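PDB 1E5E: methionine gamma-lyase from Trichomonas vaginalis, which belongs to the PLP-dependent enzymes of Cys/Met metabolism and forms an assembly of four chains. Local coordinates for residues Ile55-Gly60 against Gly242-Pro247; Val81-Gly86 against Val235-Ile240; Ala91-Thr96 against Val202-Ala207. One frame throughout, in Å; residues are numbered along the deposited sequence.

All three contacts are buried, but their centres lie at increasing depth: interaction 1 about 21 Å from the centre of the chain, interaction 2 about 15 Å and interaction 3 about 10 Å. Interactions 2 and 3 each pack a helix on the large seven-strand sheet, helix 226-241 in interaction 2 and helix 86-97 in interaction 3. Both are apolar where their segments meet, and I237 of interaction 2 packs on A92 of interaction 3. Interaction 1 instead joins two loops, and water, glycerol and a ligand phosphate take part; all three touch the second subunit. S243 OG, probably bonded to S84 N, links it to interaction 2. Segments 81-86 and 202-207 serve one PPJ, whereas segment 55-60 reaches another.

Interaction 1: Ile55-Gly60 against Gly242-Pro247; sequences IYTRLG and GSVISP. With PPJ (N-(hydroxy{3-hydroxy-2-methyl-5-[(phosphonooxy)methyl]pyridin-4-yl}methyl)norvaline), chain G; GOL (glycerol), chain F.
The backbone oxygen of T57 lies 3.8 Å from V244 CG1 and takes two polar partners: a water that donates to T57 O at 3.0 Å and, weakly, O2 of a glycerol probably left from crystallisation. The same water donates to I245 O and so bridges two loops that share no direct hydrogen bond. In this fold-type-I PLP enzyme the ligand site is built between subunits, and segment 55-60 reaches into the second subunit's site. Valine suits position 244 because its branches serve two neighbours: while CG1 faces T57, CG2 sits 3.5 Å from R58 CG, the two side chains crossing at about a right angle. The arginine then bends (chi3 43°) toward the PPJ phosphate, where its guanidinium suits the place by offering N-H donors to two oxygens. R58 NE gives OP3 a bent bond of 2.6 Å (138°). The bond from R58 NH2 to OP2, 2.8 Å, is straighter (169°), with OP2 in the guanidinium plane. Y111 OH of the second subunit also bonds NH2. Y56 lays a ring face against the ligand, CB of PPJ lying 3.7 Å above the ring plane, offset toward the rim. T57 OG1 turns to T32 O, leaving CG2 to meet P247 CG tip to tip at 4.0 Å.

Interaction 2: Val81-Gly86 against Val235-Ile240; sequences VATSSG and VGIKDI. With PPJ (N-(hydroxy{3-hydroxy-2-methyl-5-[(phosphonooxy)methyl]pyridin-4-yl}methyl)norvaline), chain C.
I237 reaches from helix 226-241 to two residues of strand 79-83 and carries the whole contact. Its CG1 meets V81 CG1 at 3.8 Å, the two side chains tip to tip, while its terminal CD1 lies 3.6 Å from T83 CG2, with the side chains crossing at about a right angle. The bend at chi2 (-51°) swings CD1 out of line with the rest of the chain and toward the threonine. Isoleucine suits the helix because its CG1-CD1 arm is long enough to bridge the gap to the strand, and short branched residues suit the strand beneath it. T83 serves two purposes: its methyl takes the apolar side, and OG1 donates to S85 O at 2.7 Å, approaching from above the carbonyl plane, 40° out of it. That bond ties the end of the strand to the turn that follows.

Around this first shell, A92 packs on I237, A89 on T83, and L229 and R233 on V81. Helix 226-241 makes a wider pi-type turn here, in which V235 O accepts from both D239 N and I240 N, the latter at 2.9 Å.

Beyond the turn, S85 caps helix 86-97 through OG to G88 N. Glycine at 86 has no side chain to hinder the nearby PPJ, and G86 N donates to OP1 at 2.8 Å. The positive end of the helix dipole would probably steady the phosphate. A strand leading through a short turn into a helix whose first N-H meets the phosphate is one part of the phosphate-binding cup of fold-type-I PLP enzymes; S206 and T208, with Y56 and R58 of the second subunit, add to it.

Interaction 3: Ala91-Thr96 against Val202-Ala207; sequences AATVLT and VVVHSA. With PPJ (N-(hydroxy{3-hydroxy-2-methyl-5-[(phosphonooxy)methyl]pyridin-4-yl}methyl)norvaline), chain C.
T93 of helix 86-97 faces V202 and V204 of strand 202-206, a meeting of helix and sheet inside the PLP-binding domain of the fold-type-I enzymes, where helices cover a mixed seven-strand sheet. From CB, which points toward the strand, the threonine divides into two branches. The methyl CG2, anti to the backbone N, comes to 4.1 Å from V202 CG1, the two side chains running antiparallel alongside one another. The hydroxyl branch, OG1, lies beside the backbone N and 4.1 Å from V204 CG1; this second pair meets at a slant. The polar need of OG1 is met inside its own helix by A89 O, so threonine can sit on a buried, largely apolar surface: its hydroxyl is satisfied by the helix backbone while its methyl packs as a valine branch would.

Both are van der Waals contacts, with no polar bond between the segments. The same threonine also touches I182 and I222 of neighbouring strands and I232 of helix 226-241, so several branched aliphatic groups pack round it. Valines suit the strand because branching at CB agrees with extended backbone and covers the sheet face. The strand itself is held by backbone bonds from V202 to V181 and A183 of strand 180-184.

One turn on from A92, T96 OG1 donates to A92 O at a short 2.5 Å, nearly in line with the carbonyl bond (169°). The strand ends at the ligand site. There a chi1 of 168° turns the S206 hydroxyl away from its own N and out to the phosphate, and serine suits the place as a small hydroxyl donor: S206 OG gives its hydrogen to OP1 of PPJ at 2.7 Å.

Interaction 1: Ile55-Gly60 against Gly242-Pro247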
loop_
_atom_site.group_PDB
_atom_site.type_symbol
_atom_site.label_atom_id
_atom_site.label_comp_id
_atom_site.label_asym_id
_atom_site.label_seq_id
_atom_site.Cartn_x
_atom_site.Cartn_y
_atom_site.Cartn_z
ATOM N N ILE A 55 17.647 -11.979 5.919
ATOM C CA ILE A 55 18.143 -11.375 7.159
ATOM C C ILE A 55 17.505 -10.049 7.489
ATOM O O ILE A 55 17.070 -9.792 8.607
ATOM C CB ILE A 55 19.664 -11.013 6.994
ATOM C CG1 ILE A 55 20.479 -12.250 6.657
ATOM C CG2 ILE A 55 20.164 -10.368 8.291
ATOM C CD1 ILE A 55 21.979 -12.067 6.437
ATOM N N TYR A 56 17.594 -9.143 6.520
ATOM C CA TYR A 56 17.214 -7.742 6.748
ATOM C C TYR A 56 16.994 -7.091 5.386
ATOM O O TYR A 56 17.810 -7.326 4.477
ATOM C CB TYR A 56 18.355 -7.033 7.476
ATOM C CG TYR A 56 18.093 -5.611 7.931
ATOM C CD1 TYR A 56 17.188 -5.351 8.964
ATOM C CD2 TYR A 56 18.753 -4.537 7.340
ATOM C CE1 TYR A 56 16.967 -4.060 9.428
ATOM C CE2 TYR A 56 18.519 -3.243 7.769
ATOM C CZ TYR A 56 17.640 -3.016 8.826
ATOM O OH TYR A 56 17.498 -1.726 9.302
ATOM N N THR A 57 15.939 -6.313 5.226
ATOM C CA THR A 57 15.599 -5.733 3.917
ATOM C C THR A 57 16.602 -4.842 3.231
ATOM O O THR A 57 16.639 -4.854 1.981
ATOM C CB THR A 57 14.183 -5.091 4.026
ATOM O OG1 THR A 57 13.322 -6.239 4.225
ATOM C CG2 THR A 57 13.762 -4.298 2.797
ATOM N N ARG A 58 17.529 -4.189 3.915
ATOM C CA ARG A 58 18.613 -3.446 3.274
ATOM C C ARG A 58 19.496 -4.482 2.556
ATOM O O ARG A 58 20.062 -4.122 1.529
ATOM C CB ARG A 58 19.494 -2.598 4.194
ATOM C CG ARG A 58 20.716 -1.929 3.490
ATOM C CD ARG A 58 21.140 -0.561 4.094
ATOM N NE ARG A 58 21.098 -0.694 5.574
ATOM C CZ ARG A 58 21.965 -1.417 6.265
ATOM N NH1 ARG A 58 22.976 -2.035 5.660
ATOM N NH2 ARG A 58 21.809 -1.527 7.572
ATOM N N LEU A 59 19.618 -5.689 3.075
ATOM C CA LEU A 59 20.433 -6.726 2.486
ATOM C C LEU A 59 19.738 -7.601 1.463
ATOM O O LEU A 59 20.458 -8.166 0.606
ATOM C CB LEU A 59 20.983 -7.668 3.581
ATOM C CG LEU A 59 21.550 -6.997 4.844
ATOM C CD1 LEU A 59 22.041 -8.059 5.831
ATOM C CD2 LEU A 59 22.697 -6.051 4.487
ATOM N N GLY A 60 18.430 -7.773 1.510
ATOM C CA GLY A 60 17.717 -8.588 0.515
ATOM C C GLY A 60 16.268 -8.772 1.040
ATOM O O GLY A 60 16.120 -8.684 2.267
ATOM N N GLY A 242 22.850 3.174 0.298
ATOM C CA GLY A 242 21.684 2.912 1.165
ATOM C C GLY A 242 20.431 3.155 0.341
ATOM O O GLY A 242 19.360 3.455 0.904
ATOM N N SER A 243 20.538 2.912 -0.979
ATOM C CA SER A 243 19.403 3.083 -1.881
ATOM C C SER A 243 18.577 1.793 -1.858
ATOM O O SER A 243 18.624 0.940 -2.742
ATOM C CB SER A 243 19.887 3.411 -3.296
ATOM O OG SER A 243 18.783 3.700 -4.138
ATOM N N VAL A 244 17.813 1.665 -0.774
ATOM C CA VAL A 244 17.080 0.453 -0.500
ATOM C C VAL A 244 15.644 0.564 -1.006
ATOM O O VAL A 244 14.862 1.308 -0.393
ATOM C CB VAL A 244 17.082 0.120 1.015
ATOM C CG1 VAL A 244 16.310 -1.173 1.221
ATOM C CG2 VAL A 244 18.539 -0.028 1.497
ATOM N N ILE A 245 15.318 -0.272 -1.983
ATOM C CA ILE A 245 13.955 -0.170 -2.513
ATOM C C ILE A 245 12.937 -0.670 -1.492
ATOM O O ILE A 245 13.134 -1.695 -0.833
ATOM C CB ILE A 245 13.781 -0.902 -3.841
ATOM C CG1 ILE A 245 12.431 -0.535 -4.517
ATOM C CG2 ILE A 245 13.841 -2.409 -3.667
ATOM C CD1 ILE A 245 12.289 -1.207 -5.892
ATOM N N SER A 246 11.789 -0.037 -1.452
ATOM C CA SER A 246 10.645 -0.462 -0.650
ATOM C C SER A 246 10.053 -1.716 -1.295
ATOM O O SER A 246 9.674 -1.664 -2.477
ATOM C CB SER A 246 9.522 0.585 -0.696
ATOM O OG SER A 246 8.277 -0.002 -0.263
ATOM N N PRO A 247 9.771 -2.741 -0.511
ATOM C CA PRO A 247 9.134 -3.946 -0.991
ATOM C C PRO A 247 7.775 -3.666 -1.609
ATOM O O PRO A 247 7.384 -4.273 -2.611
ATOM C CB PRO A 247 9.011 -4.855 0.254
ATOM C CG PRO A 247 10.152 -4.356 1.104
ATOM C CD PRO A 247 10.125 -2.838 0.940
HETATM N N1 PPJ G . 22.348 3.551 12.645
HETATM C C2 PPJ G . 22.128 2.676 13.644
HETATM C C6 PPJ G . 22.072 3.152 11.362
HETATM C C2A PPJ G . 22.479 2.989 14.990
HETATM C C3 PPJ G . 21.661 1.389 13.323
HETATM O O3 PPJ G . 21.514 0.651 14.409
HETATM C C4 PPJ G . 21.158 1.027 12.047
HETATM C C4A PPJ G . 20.260 -0.130 11.968
HETATM C C5 PPJ G . 21.479 1.907 11.020
HETATM N N PPJ G . 21.003 -1.252 12.384
HETATM C C5A PPJ G . 21.281 1.709 9.597
HETATM O OP4 PPJ G . 20.033 2.003 9.428
HETATM P P PPJ G . 19.358 1.094 8.272
HETATM O OP1 PPJ G . 17.892 1.682 8.158
HETATM O OP2 PPJ G . 19.453 -0.414 8.629
HETATM O OP3 PPJ G . 20.144 1.360 6.901
HETATM C CA PPJ G . 20.464 -2.509 12.462
HETATM C CB PPJ G . 20.458 -3.289 11.224
HETATM C C PPJ G . 20.664 -3.257 13.651
HETATM C CG PPJ G . 21.729 -3.726 10.600
HETATM C CD PPJ G . 21.919 -5.152 10.878
HETATM O O PPJ G . 21.677 -3.015 14.432
HETATM O OXT PPJ G . 20.134 -4.449 13.851
HETATM C C1 GOL F . 17.789 -2.798 -1.822
HETATM O O1 GOL F . 17.317 -2.020 -2.949
HETATM C C2 GOL F . 17.771 -4.299 -2.228
HETATM O O2 GOL F . 17.064 -5.121 -1.327
HETATM C C3 GOL F . 19.201 -4.858 -2.397
HETATM O O3 GOL F . 19.640 -5.388 -1.165
HETATM O O HOH W 1 14.852 -3.987 -0.318
#

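Interaction 2: Val81-Gly86 against Val235-Ile240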
loop_
_atom_site.group_PDB
_atom_site.type_symbol
_atom_site.label_atom_id
_atom_site.label_comp_id
_atom_site.label_asym_id
_atom_site.label_seq_id
_atom_site.Cartn_x
_atom_site.Cartn_y
_atom_site.Cartn_z
ATOM N N VAL A 81 20.084 -6.274 -9.263
ATOM C CA VAL A 81 19.976 -5.594 -7.981
ATOM C C VAL A 81 19.000 -4.422 -8.176
ATOM O O VAL A 81 19.207 -3.648 -9.110
ATOM C CB VAL A 81 21.343 -5.064 -7.544
ATOM C CG1 VAL A 81 21.264 -4.225 -6.267
ATOM C CG2 VAL A 81 22.339 -6.207 -7.353
ATOM N N ALA A 82 17.940 -4.354 -7.396
ATOM C CA ALA A 82 16.993 -3.246 -7.495
ATOM C C ALA A 82 17.356 -2.142 -6.538
ATOM O O ALA A 82 18.004 -2.451 -5.544
ATOM C CB ALA A 82 15.532 -3.663 -7.172
ATOM N N THR A 83 17.035 -0.897 -6.823
ATOM C CA THR A 83 17.376 0.197 -5.953
ATOM C C THR A 83 16.169 1.145 -5.882
ATOM O O THR A 83 15.147 0.930 -6.556
ATOM C CB THR A 83 18.579 1.041 -6.415
ATOM O OG1 THR A 83 18.162 1.675 -7.621
ATOM C CG2 THR A 83 19.843 0.215 -6.656
ATOM N N SER A 84 16.322 2.150 -5.007
ATOM C CA SER A 84 15.225 3.077 -4.818
ATOM C C SER A 84 15.270 4.267 -5.768
ATOM O O SER A 84 14.455 5.173 -5.594
ATOM C CB SER A 84 15.029 3.475 -3.341
ATOM O OG SER A 84 16.030 4.364 -2.920
ATOM N N SER A 85 16.106 4.286 -6.798
ATOM C CA SER A 85 16.044 5.280 -7.842
ATOM C C SER A 85 17.067 4.900 -8.914
ATOM O O SER A 85 18.037 4.190 -8.644
ATOM C CB SER A 85 16.307 6.728 -7.458
ATOM O OG SER A 85 17.635 6.866 -6.990
ATOM N N GLY A 86 16.725 5.329 -10.114
ATOM C CA GLY A 86 17.659 5.116 -11.241
ATOM C C GLY A 86 19.008 5.741 -10.856
ATOM O O GLY A 86 20.030 5.106 -11.065
ATOM N N VAL A 235 28.546 -3.534 -1.033
ATOM C CA VAL A 235 29.178 -2.240 -0.872
ATOM C C VAL A 235 28.301 -1.092 -1.353
ATOM O O VAL A 235 27.987 -0.201 -0.573
ATOM C CB VAL A 235 30.507 -2.204 -1.651
ATOM C CG1 VAL A 235 31.171 -0.841 -1.595
ATOM C CG2 VAL A 235 31.459 -3.270 -1.097
ATOM N N GLY A 236 27.957 -1.064 -2.647
ATOM C CA GLY A 236 27.154 0.034 -3.181
ATOM C C GLY A 236 25.821 0.242 -2.465
ATOM O O GLY A 236 25.390 1.392 -2.290
ATOM N N ILE A 237 25.069 -0.835 -2.260
ATOM C CA ILE A 237 23.748 -0.711 -1.654
ATOM C C ILE A 237 23.824 -0.631 -0.132
ATOM O O ILE A 237 23.305 0.280 0.489
ATOM C CB ILE A 237 22.840 -1.895 -2.037
ATOM C CG1 ILE A 237 22.678 -2.003 -3.574
ATOM C CG2 ILE A 237 21.452 -1.723 -1.391
ATOM C CD1 ILE A 237 22.264 -0.708 -4.218
ATOM N N LYS A 238 24.445 -1.630 0.444
ATOM C CA LYS A 238 24.537 -1.822 1.874
ATOM C C LYS A 238 25.245 -0.687 2.595
ATOM O O LYS A 238 24.776 -0.373 3.686
ATOM C CB LYS A 238 25.164 -3.188 2.201
ATOM C CG LYS A 238 25.417 -3.441 3.684
ATOM C CD LYS A 238 25.917 -4.858 3.974
ATOM C CE LYS A 238 27.443 -4.912 4.107
ATOM N NZ LYS A 238 27.949 -3.839 5.032
ATOM N N ASP A 239 26.315 -0.108 2.103
ATOM C CA ASP A 239 27.039 0.923 2.821
ATOM C C ASP A 239 26.979 2.286 2.126
ATOM O O ASP A 239 26.787 3.260 2.838
ATOM C CB ASP A 239 28.545 0.658 2.984
ATOM C CG ASP A 239 28.828 -0.643 3.691
ATOM O OD1 ASP A 239 27.916 -1.151 4.385
ATOM O OD2 ASP A 239 29.936 -1.210 3.596
ATOM N N ILE A 240 27.309 2.298 0.839
ATOM C CA ILE A 240 27.539 3.592 0.201
ATOM C C ILE A 240 26.269 4.333 -0.164
ATOM O O ILE A 240 26.294 5.546 0.036
ATOM C CB ILE A 240 28.427 3.429 -1.068
ATOM C CG1 ILE A 240 29.768 2.834 -0.622
ATOM C CG2 ILE A 240 28.575 4.736 -1.803
ATOM C CD1 ILE A 240 30.760 2.522 -1.718
HETATM N N1 PPJ C . 18.739 7.275 -16.344
HETATM C C2 PPJ C . 17.970 7.827 -17.305
HETATM C C6 PPJ C . 18.649 7.694 -15.050
HETATM C C2A PPJ C . 18.251 7.807 -18.682
HETATM C C3 PPJ C . 16.963 8.706 -16.858
HETATM O O3 PPJ C . 16.325 9.334 -17.810
HETATM C C4 PPJ C . 16.728 8.978 -15.507
HETATM C C4A PPJ C . 15.686 9.893 -15.171
HETATM C C5 PPJ C . 17.629 8.518 -14.547
HETATM N N PPJ C . 15.241 10.855 -16.001
HETATM C C5A PPJ C . 17.410 8.582 -13.133
HETATM O OP4 PPJ C . 16.498 7.727 -12.806
HETATM P P PPJ C . 15.680 8.160 -11.509
HETATM O OP1 PPJ C . 14.699 6.936 -11.226
HETATM O OP2 PPJ C . 14.904 9.477 -11.813
HETATM O OP3 PPJ C . 16.635 8.385 -10.256
HETATM C CA PPJ C . 14.188 11.681 -15.742
HETATM C CB PPJ C . 14.019 12.341 -14.439
HETATM C C PPJ C . 13.886 12.570 -16.818
HETATM C CG PPJ C . 14.939 13.403 -13.957
HETATM C CD PPJ C . 14.301 14.696 -14.148
HETATM O O PPJ C . 14.660 12.546 -17.843
HETATM O OXT PPJ C . 12.675 13.020 -17.008
#

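Interaction 3: Ala91-Thr96 against Val202-Ala207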
loop_
_atom_site.group_PDB
_atom_site.type_symbol
_atom_site.label_atom_id
_atom_site.label_comp_id
_atom_site.label_asym_id
_atom_site.label_seq_id
_atom_site.Cartn_x
_atom_site.Cartn_y
_atom_site.Cartn_z
ATOM N N ALA A 91 24.756 5.164 -9.231
ATOM C CA ALA A 91 25.715 5.501 -8.213
ATOM C C ALA A 91 26.221 4.254 -7.518
ATOM O O ALA A 91 27.432 4.128 -7.295
ATOM C CB ALA A 91 25.041 6.464 -7.232
ATOM N N ALA A 92 25.352 3.309 -7.164
ATOM C CA ALA A 92 25.804 2.123 -6.433
ATOM C C ALA A 92 26.764 1.327 -7.302
ATOM O O ALA A 92 27.703 0.711 -6.803
ATOM C CB ALA A 92 24.631 1.237 -6.014
ATOM N N THR A 93 26.483 1.321 -8.611
ATOM C CA THR A 93 27.337 0.642 -9.566
ATOM C C THR A 93 28.672 1.370 -9.686
ATOM O O THR A 93 29.723 0.795 -9.395
ATOM C CB THR A 93 26.622 0.596 -10.935
ATOM O OG1 THR A 93 25.416 -0.184 -10.778
ATOM C CG2 THR A 93 27.517 0.038 -12.027
ATOM N N VAL A 94 28.699 2.641 -10.095
ATOM C CA VAL A 94 29.996 3.275 -10.274
ATOM C C VAL A 94 30.701 3.509 -8.941
ATOM O O VAL A 94 31.936 3.481 -8.991
ATOM C CB VAL A 94 29.986 4.564 -11.110
ATOM C CG1 VAL A 94 29.319 4.329 -12.460
ATOM C CG2 VAL A 94 29.346 5.726 -10.374
ATOM N N LEU A 95 30.065 3.667 -7.778
ATOM C CA LEU A 95 30.816 3.879 -6.534
ATOM C C LEU A 95 31.388 2.579 -5.984
ATOM O O LEU A 95 32.330 2.606 -5.179
ATOM C CB LEU A 95 30.018 4.642 -5.505
ATOM C CG LEU A 95 29.618 6.068 -5.918
ATOM C CD1 LEU A 95 28.684 6.640 -4.861
ATOM C CD2 LEU A 95 30.854 6.976 -6.101
ATOM N N THR A 96 30.886 1.425 -6.429
ATOM C CA THR A 96 31.448 0.152 -6.044
ATOM C C THR A 96 32.721 -0.123 -6.861
ATOM O O THR A 96 33.720 -0.602 -6.325
ATOM C CB THR A 96 30.488 -1.018 -6.348
ATOM O OG1 THR A 96 29.303 -0.827 -5.556
ATOM C CG2 THR A 96 31.043 -2.389 -6.035
ATOM N N VAL A 202 27.513 -4.306 -17.799
ATOM C CA VAL A 202 26.534 -3.902 -16.819
ATOM C C VAL A 202 25.459 -3.046 -17.497
ATOM O O VAL A 202 25.757 -2.170 -18.309
ATOM C CB VAL A 202 27.129 -3.034 -15.677
ATOM C CG1 VAL A 202 26.121 -2.882 -14.551
ATOM C CG2 VAL A 202 28.425 -3.582 -15.096
ATOM N N VAL A 203 24.196 -3.321 -17.186
ATOM C CA VAL A 203 23.066 -2.586 -17.742
ATOM C C VAL A 203 22.297 -1.970 -16.587
ATOM O O VAL A 203 21.963 -2.658 -15.605
ATOM C CB VAL A 203 22.113 -3.501 -18.561
ATOM C CG1 VAL A 203 20.887 -2.715 -19.063
ATOM C CG2 VAL A 203 22.847 -4.167 -19.729
ATOM N N VAL A 204 22.070 -0.652 -16.626
ATOM C CA VAL A 204 21.289 -0.025 -15.554
ATOM C C VAL A 204 19.992 0.527 -16.145
ATOM O O VAL A 204 19.891 0.716 -17.372
ATOM C CB VAL A 204 22.080 1.095 -14.878
ATOM C CG1 VAL A 204 23.347 0.545 -14.205
ATOM C CG2 VAL A 204 22.531 2.176 -15.886
ATOM N N HIS A 205 19.000 0.765 -15.280
ATOM C CA HIS A 205 17.738 1.350 -15.625
ATOM C C HIS A 205 17.184 2.230 -14.485
ATOM O O HIS A 205 17.301 1.894 -13.314
ATOM C CB HIS A 205 16.574 0.350 -15.783
ATOM C CG HIS A 205 16.695 -0.631 -16.908
ATOM N ND1 HIS A 205 16.172 -0.375 -18.162
ATOM C CD2 HIS A 205 17.270 -1.844 -16.977
ATOM C CE1 HIS A 205 16.422 -1.408 -18.942
ATOM N NE2 HIS A 205 17.104 -2.311 -18.250
ATOM N N SER A 206 16.466 3.244 -14.912
ATOM C CA SER A 206 15.583 4.001 -14.059
ATOM C C SER A 206 14.279 3.204 -14.289
ATOM O O SER A 206 13.605 3.344 -15.312
ATOM C CB SER A 206 15.337 5.434 -14.478
ATOM O OG SER A 206 14.243 5.985 -13.719
ATOM N N ALA A 207 13.930 2.344 -13.321
ATOM C CA ALA A 207 12.719 1.533 -13.432
ATOM C C ALA A 207 11.493 2.424 -13.215
ATOM O O ALA A 207 10.376 2.129 -13.668
ATOM C CB ALA A 207 12.739 0.370 -12.431
HETATM N N1 PPJ C . 18.739 7.275 -16.344
HETATM C C2 PPJ C . 17.970 7.827 -17.305
HETATM C C6 PPJ C . 18.649 7.694 -15.050
HETATM C C2A PPJ C . 18.251 7.807 -18.682
HETATM C C3 PPJ C . 16.963 8.706 -16.858
HETATM O O3 PPJ C . 16.325 9.334 -17.810
HETATM C C4 PPJ C . 16.728 8.978 -15.507
HETATM C C4A PPJ C . 15.686 9.893 -15.171
HETATM C C5 PPJ C . 17.629 8.518 -14.547
HETATM N N PPJ C . 15.241 10.855 -16.001
HETATM C C5A PPJ C . 17.410 8.582 -13.133
HETATM O OP4 PPJ C . 16.498 7.727 -12.806
HETATM P P PPJ C . 15.680 8.160 -11.509
HETATM O OP1 PPJ C . 14.699 6.936 -11.226
HETATM O OP2 PPJ C . 14.904 9.477 -11.813
HETATM O OP3 PPJ C . 16.635 8.385 -10.256
HETATM C CA PPJ C . 14.188 11.681 -15.742
HETATM C CB PPJ C . 14.019 12.341 -14.439
HETATM C C PPJ C . 13.886 12.570 -16.818
HETATM C CG PPJ C . 14.939 13.403 -13.957
HETATM C CD PPJ C . 14.301 14.696 -14.148
HETATM O O PPJ C . 14.660 12.546 -17.843
HETATM O OXT PPJ C . 12.675 13.020 -17.008
#